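Local coordinates for alpha-galactosidase (Umbelopsis vinacea, PDB 3A5V), which hydrolyses the glycosidic bonds of terminal alpha-galactosyl residues, as a tetrameric alpha-galactosidase of glycoside hydrolase family 27, at residues 9-14 / 292-297; 260-265 / 288-293. All blocks are in the same frame, centred on the assembly; numbering follows the deposited sequence.

Contact 1 (9-14 / 292-297)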
loop_
_atom_site.group_PDB
_atom_site.type_symbol
_atom_site.label_atom_id
_atom_site.label_comp_id
_atom_site.label_asym_id
_atom_site.label_seq_id
_atom_site.Cartn_x
_atom_site.Cartn_y
_atom_site.Cartn_z
ATOM N N PRO A 9 9.789 -27.324 -14.418
ATOM C CA PRO A 9 8.589 -26.621 -14.870
ATOM C C PRO A 9 7.771 -27.428 -15.892
ATOM O O PRO A 9 8.351 -28.087 -16.766
ATOM C CB PRO A 9 9.144 -25.335 -15.518
ATOM C CG PRO A 9 10.483 -25.104 -14.799
ATOM C CD PRO A 9 11.015 -26.522 -14.587
ATOM N N GLN A 10 6.442 -27.373 -15.787
ATOM C CA GLN A 10 5.574 -28.065 -16.765
ATOM C C GLN A 10 5.689 -27.453 -18.175
ATOM O O GLN A 10 5.990 -26.272 -18.328
ATOM C CB GLN A 10 4.104 -28.083 -16.307
ATOM C CG GLN A 10 3.409 -26.686 -16.221
ATOM C CD GLN A 10 3.498 -26.010 -14.838
ATOM O OE1 GLN A 10 4.477 -26.169 -14.099
ATOM N NE2 GLN A 10 2.472 -25.229 -14.504
ATOM N N MET A 11 5.462 -28.280 -19.194
ATOM C CA MET A 11 5.462 -27.829 -20.575
ATOM C C MET A 11 4.202 -28.370 -21.240
ATOM O O MET A 11 3.740 -29.465 -20.914
ATOM C CB MET A 11 6.712 -28.327 -21.313
ATOM C CG MET A 11 8.051 -27.890 -20.692
ATOM S SD MET A 11 9.494 -28.655 -21.482
ATOM C CE MET A 11 9.303 -28.108 -23.202
ATOM N N GLY A 12 3.649 -27.615 -22.178
ATOM C CA GLY A 12 2.387 -28.026 -22.779
ATOM C C GLY A 12 1.836 -26.991 -23.735
ATOM O O GLY A 12 2.585 -26.169 -24.291
ATOM N N TRP A 13 0.525 -27.040 -23.913
ATOM C CA TRP A 13 -0.201 -26.192 -24.861
ATOM C C TRP A 13 -1.627 -25.985 -24.325
ATOM O O TRP A 13 -2.202 -26.887 -23.695
ATOM C CB TRP A 13 -0.210 -26.863 -26.243
ATOM C CG TRP A 13 -1.073 -26.145 -27.267
ATOM C CD1 TRP A 13 -0.706 -25.124 -28.089
ATOM C CD2 TRP A 13 -2.444 -26.423 -27.547
ATOM N NE1 TRP A 13 -1.773 -24.745 -28.891
ATOM C CE2 TRP A 13 -2.855 -25.531 -28.569
ATOM C CE3 TRP A 13 -3.380 -27.344 -27.020
ATOM C CZ2 TRP A 13 -4.165 -25.525 -29.082
ATOM C CZ3 TRP A 13 -4.671 -27.353 -27.540
ATOM C CH2 TRP A 13 -5.057 -26.434 -28.561
ATOM N N ASN A 14 -2.183 -24.805 -24.594
ATOM C CA ASN A 14 -3.462 -24.353 -24.041
ATOM C C ASN A 14 -4.380 -23.865 -25.177
ATOM O O ASN A 14 -3.917 -23.193 -26.095
ATOM C CB ASN A 14 -3.189 -23.238 -22.989
ATOM C CG ASN A 14 -4.451 -22.598 -22.461
ATOM O OD1 ASN A 14 -5.130 -21.864 -23.178
ATOM N ND2 ASN A 14 -4.778 -22.875 -21.189
ATOM N N ALA A 292 16.520 -27.663 -22.435
ATOM C CA ALA A 292 17.362 -28.224 -21.371
ATOM C C ALA A 292 17.742 -27.208 -20.286
ATOM O O ALA A 292 18.033 -27.584 -19.149
ATOM C CB ALA A 292 18.625 -28.859 -21.985
ATOM N N VAL A 293 17.768 -25.918 -20.633
ATOM C CA VAL A 293 18.002 -24.889 -19.601
ATOM C C VAL A 293 16.796 -24.802 -18.657
ATOM O O VAL A 293 16.956 -24.791 -17.434
ATOM C CB VAL A 293 18.303 -23.487 -20.232
ATOM C CG1 VAL A 293 18.219 -22.368 -19.159
ATOM C CG2 VAL A 293 19.670 -23.498 -20.920
ATOM N N ASN A 294 15.594 -24.740 -19.235
ATOM C CA ASN A 294 14.348 -24.693 -18.459
ATOM C C ASN A 294 14.194 -25.943 -17.585
ATOM O O ASN A 294 13.759 -25.870 -16.430
ATOM C CB ASN A 294 13.140 -24.525 -19.413
ATOM C CG ASN A 294 11.788 -24.445 -18.667
ATOM O OD1 ASN A 294 11.035 -25.415 -18.628
ATOM N ND2 ASN A 294 11.481 -23.275 -18.090
ATOM N N GLN A 295 14.615 -27.078 -18.136
ATOM C CA GLN A 295 14.429 -28.384 -17.493
ATOM C C GLN A 295 15.657 -28.809 -16.683
ATOM O O GLN A 295 15.745 -29.956 -16.233
ATOM C CB GLN A 295 14.103 -29.432 -18.572
ATOM C CG GLN A 295 12.778 -29.129 -19.290
ATOM C CD GLN A 295 11.574 -29.257 -18.361
ATOM O OE1 GLN A 295 11.279 -30.351 -17.871
ATOM N NE2 GLN A 295 10.880 -28.132 -18.097
ATOM N N ASP A 296 16.596 -27.885 -16.496
ATOM C CA ASP A 296 17.852 -28.190 -15.785
ATOM C C ASP A 296 17.672 -28.736 -14.360
ATOM O O ASP A 296 16.875 -28.211 -13.573
ATOM C CB ASP A 296 18.769 -26.958 -15.750
ATOM C CG ASP A 296 20.075 -27.240 -15.041
ATOM O OD1 ASP A 296 20.970 -27.852 -15.661
ATOM O OD2 ASP A 296 20.192 -26.879 -13.850
ATOM N N SER A 297 18.460 -29.759 -14.019
ATOM C CA SER A 297 18.349 -30.443 -12.717
ATOM C C SER A 297 18.696 -29.614 -11.476
ATOM O O SER A 297 18.340 -30.003 -10.357
ATOM C CB SER A 297 19.166 -31.751 -12.732
ATOM O OG SER A 297 20.540 -31.451 -12.883
HETATM O O HOH W 1 8.071 -30.771 -17.885
#

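Contact 2 (260-265 / 288-293)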
loop_
_atom_site.group_PDB
_atom_site.type_symbol
_atom_site.label_atom_id
_atom_site.label_comp_id
_atom_site.label_asym_id
_atom_site.label_seq_id
_atom_site.Cartn_x
_atom_site.Cartn_y
_atom_site.Cartn_z
ATOM N N ILE A 260 13.862 -15.884 -21.882
ATOM C CA ILE A 260 13.696 -15.433 -20.510
ATOM C C ILE A 260 12.704 -16.325 -19.757
ATOM O O ILE A 260 12.967 -16.694 -18.627
ATOM C CB ILE A 260 13.311 -13.913 -20.415
ATOM C CG1 ILE A 260 14.414 -13.019 -21.036
ATOM C CG2 ILE A 260 13.042 -13.487 -18.958
ATOM C CD1 ILE A 260 15.803 -13.114 -20.337
ATOM N N TRP A 261 11.580 -16.674 -20.387
ATOM C CA TRP A 261 10.637 -17.638 -19.786
ATOM C C TRP A 261 11.368 -18.959 -19.464
ATOM O O TRP A 261 11.217 -19.525 -18.374
ATOM C CB TRP A 261 9.496 -17.924 -20.764
ATOM C CG TRP A 261 8.257 -17.004 -20.667
ATOM C CD1 TRP A 261 6.962 -17.432 -20.564
ATOM C CD2 TRP A 261 8.196 -15.556 -20.686
ATOM N NE1 TRP A 261 6.106 -16.368 -20.519
ATOM C CE2 TRP A 261 6.825 -15.202 -20.593
ATOM C CE3 TRP A 261 9.158 -14.528 -20.761
ATOM C CZ2 TRP A 261 6.382 -13.857 -20.565
ATOM C CZ3 TRP A 261 8.718 -13.180 -20.734
ATOM C CH2 TRP A 261 7.336 -12.864 -20.636
ATOM N N ALA A 262 12.164 -19.448 -20.410
ATOM C CA ALA A 262 12.897 -20.702 -20.184
ATOM C C ALA A 262 13.903 -20.559 -19.020
ATOM O O ALA A 262 13.936 -21.376 -18.104
ATOM C CB ALA A 262 13.621 -21.138 -21.480
ATOM N N ALA A 263 14.722 -19.517 -19.062
ATOM C CA ALA A 263 15.806 -19.350 -18.061
ATOM C C ALA A 263 15.333 -18.960 -16.659
ATOM O O ALA A 263 16.045 -19.177 -15.682
ATOM C CB ALA A 263 16.867 -18.321 -18.581
ATOM N N LEU A 264 14.146 -18.366 -16.560
ATOM C CA LEU A 264 13.560 -18.055 -15.268
ATOM C C LEU A 264 12.709 -19.210 -14.713
ATOM O O LEU A 264 12.075 -19.067 -13.664
ATOM C CB LEU A 264 12.776 -16.711 -15.302
ATOM C CG LEU A 264 13.638 -15.483 -14.910
ATOM C CD1 LEU A 264 14.955 -15.379 -15.741
ATOM C CD2 LEU A 264 12.835 -14.161 -15.057
ATOM N N LYS A 265 12.769 -20.360 -15.393
ATOM C CA LYS A 265 12.064 -21.581 -14.984
ATOM C C LYS A 265 10.550 -21.347 -14.889
ATOM O O LYS A 265 9.887 -21.843 -13.975
ATOM C CB LYS A 265 12.647 -22.162 -13.678
ATOM C CG LYS A 265 13.740 -23.266 -13.857
ATOM C CD LYS A 265 15.011 -22.794 -14.559
ATOM C CE LYS A 265 16.134 -23.823 -14.375
ATOM N NZ LYS A 265 17.410 -23.421 -15.030
ATOM N N LYS A 288 16.294 -28.126 -28.441
ATOM C CA LYS A 288 16.497 -28.977 -27.258
ATOM C C LYS A 288 17.447 -28.388 -26.231
ATOM O O LYS A 288 17.300 -28.659 -25.052
ATOM C CB LYS A 288 17.007 -30.386 -27.652
ATOM C CG LYS A 288 16.005 -31.189 -28.501
ATOM C CD LYS A 288 16.638 -32.518 -28.963
ATOM C CE LYS A 288 15.751 -33.225 -29.967
ATOM N NZ LYS A 288 16.364 -34.574 -30.269
ATOM N N GLU A 289 18.444 -27.622 -26.683
ATOM C CA GLU A 289 19.450 -27.061 -25.777
ATOM C C GLU A 289 18.846 -25.941 -24.915
ATOM O O GLU A 289 19.198 -25.801 -23.754
ATOM C CB GLU A 289 20.668 -26.553 -26.564
ATOM C CG GLU A 289 21.355 -27.662 -27.403
ATOM C CD GLU A 289 22.748 -27.281 -27.891
ATOM O OE1 GLU A 289 23.408 -26.421 -27.272
ATOM O OE2 GLU A 289 23.194 -27.850 -28.909
ATOM N N VAL A 290 17.927 -25.170 -25.492
ATOM C CA VAL A 290 17.208 -24.129 -24.736
ATOM C C VAL A 290 16.210 -24.770 -23.756
ATOM O O VAL A 290 16.148 -24.387 -22.589
ATOM C CB VAL A 290 16.501 -23.127 -25.669
ATOM C CG1 VAL A 290 15.864 -21.975 -24.845
ATOM C CG2 VAL A 290 17.488 -22.560 -26.702
ATOM N N ILE A 291 15.452 -25.766 -24.224
ATOM C CA ILE A 291 14.553 -26.521 -23.346
ATOM C C ILE A 291 15.325 -27.128 -22.165
ATOM O O ILE A 291 14.862 -27.075 -21.033
ATOM C CB ILE A 291 13.759 -27.611 -24.130
ATOM C CG1 ILE A 291 12.810 -26.945 -25.148
ATOM C CG2 ILE A 291 12.997 -28.573 -23.159
ATOM C CD1 ILE A 291 12.290 -27.901 -26.225
ATOM N N ALA A 292 16.520 -27.663 -22.435
ATOM C CA ALA A 292 17.362 -28.224 -21.371
ATOM C C ALA A 292 17.742 -27.208 -20.286
ATOM O O ALA A 292 18.033 -27.584 -19.149
ATOM C CB ALA A 292 18.625 -28.859 -21.985
ATOM N N VAL A 293 17.768 -25.918 -20.633
ATOM C CA VAL A 293 18.002 -24.889 -19.601
ATOM C C VAL A 293 16.796 -24.802 -18.657
ATOM O O VAL A 293 16.956 -24.791 -17.434
ATOM C CB VAL A 293 18.303 -23.487 -20.232
ATOM C CG1 VAL A 293 18.219 -22.368 -19.159
ATOM C CG2 VAL A 293 19.670 -23.498 -20.920
#

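Contact 1 (9-14 / 292-297)
Gln295 NE2 donates to Pro9 O at 2.9 Å, nearly straight (N-H...O 164°), the one direct hydrogen bond between 9-14 and 292-297. NE2 lies in the carbonyl plane on a lone pair, and the acceptor is close to the plane of the Gln295 amide. The same nitrogen also donates to Asn294 OD1, 2.8 Å from Gln295 NE2, here tilted from the acceptor's carbonyl plane. At the other end of the amide, Gln295 OE1 bonds to Thr8 OG1. A water 2.9 Å from Pro9 O and 3.2 Å from Gln295 OE1 is placed to bridge the two.

Van der Waals contacts surround this polar centre. Met11 SD lies over a face of the Gln295 amide, 3.7 Å from Gln295 NE2, and Met11 CG comes almost as near. The bend of the Gln295 chain at chi2 (-66°) brings its amide back between Met11 and Pro9. Pro9 and Asn294 meet tip to tip, with Pro9 CB 3.6 Å from Asn294 OD1, while Pro9 CD rests 3.4 Å from Asn294 O.

Asn294 is itself held by ND2, which bonds to Ser266 O and Ala262 O. With two acceptors on Gln295 NE2 and Thr8 on OE1, the rotation of the Gln295 amide is fixed by partners at both ends. The chemistry implies that the end of helix 288-294 is joined to the entry of barrel strand 11-14 by a directed amide-to-carbonyl bond, with proline and methionine packing around it.

Contact 2 (260-265 / 288-293)
Ala263 and Val293 form the close part of this contact, the nearest pair of CA atoms between 260-265 and 288-293. Val293 CG1 is anti to its backbone N (chi1 167°) and meets the backbone as well as the methyl of the alanine, at 4.0 Å from Ala263 CA and 4.3 Å from Ala263 CB. One turn back along helix 288-294, Val290 CG1 packs on Ala262 CB at 4.1 Å. With only a methyl on Ala262 and Ala263, the backbones can approach closely, consistent with the 6.2 Å between the CA atoms of Ala263 and Val293.

Polar chemistry closes the end of the seam. Lys265 NZ donates to Val293 O at 2.8 Å, with the nitrogen tilted 29° from the carbonyl plane; Lys265 CE also lies 3.3 Å from Val293 O. After a bend at chi2 (63°) the lysine chain runs extended to its tip, where NZ has a second acceptor in Ser300 O. Its charge, beside the last turn of helix 288-294, probably interacts favourably with the negative end of the helix dipole.

The outer side of 288-293 is looser. Lys288 and Ala292 are exposed there, and Glu289 makes its salt bridge with Arg361 instead. Glu289 and Ala292 also line a pocket holding a polyether molecule, which approaches the Val293 side chain to about 4 Å between nearest atoms and probably came from the crystallisation liquor.

Lys265, with positive phi, is the C-prime residue of the Schellman motif that ends helix 251-263: Ser266 N bonds to Trp261 O and Lys265 N to Ala262 O. The whole arrangement is a close helix-helix seam on the outside of a beta/alpha barrel, beside the C-terminal beta-sandwich domain.

Overall arrangement
Contacts 1 and 2 have centres about 7 Å apart and share Ala292 and Val293 of helix 288-294. Along the chain, strand 11-14 comes first, then helix 251-263, then helix 288-294, so both contacts end on the same late helix. They also touch each other directly: Met11 CE lies 3.7 Å from Ile291 CG2, and Pro9 CG 3.4 Å from Lys265 O. Strand 11-14 pairs in parallel with strand 268-270, which follows helix 251-263, so the first and last strands of the barrel are neighbours. Helix 288-294 thus ties the chain's start to its late barrel elements, just before the sequence enters the C-terminal beta strands.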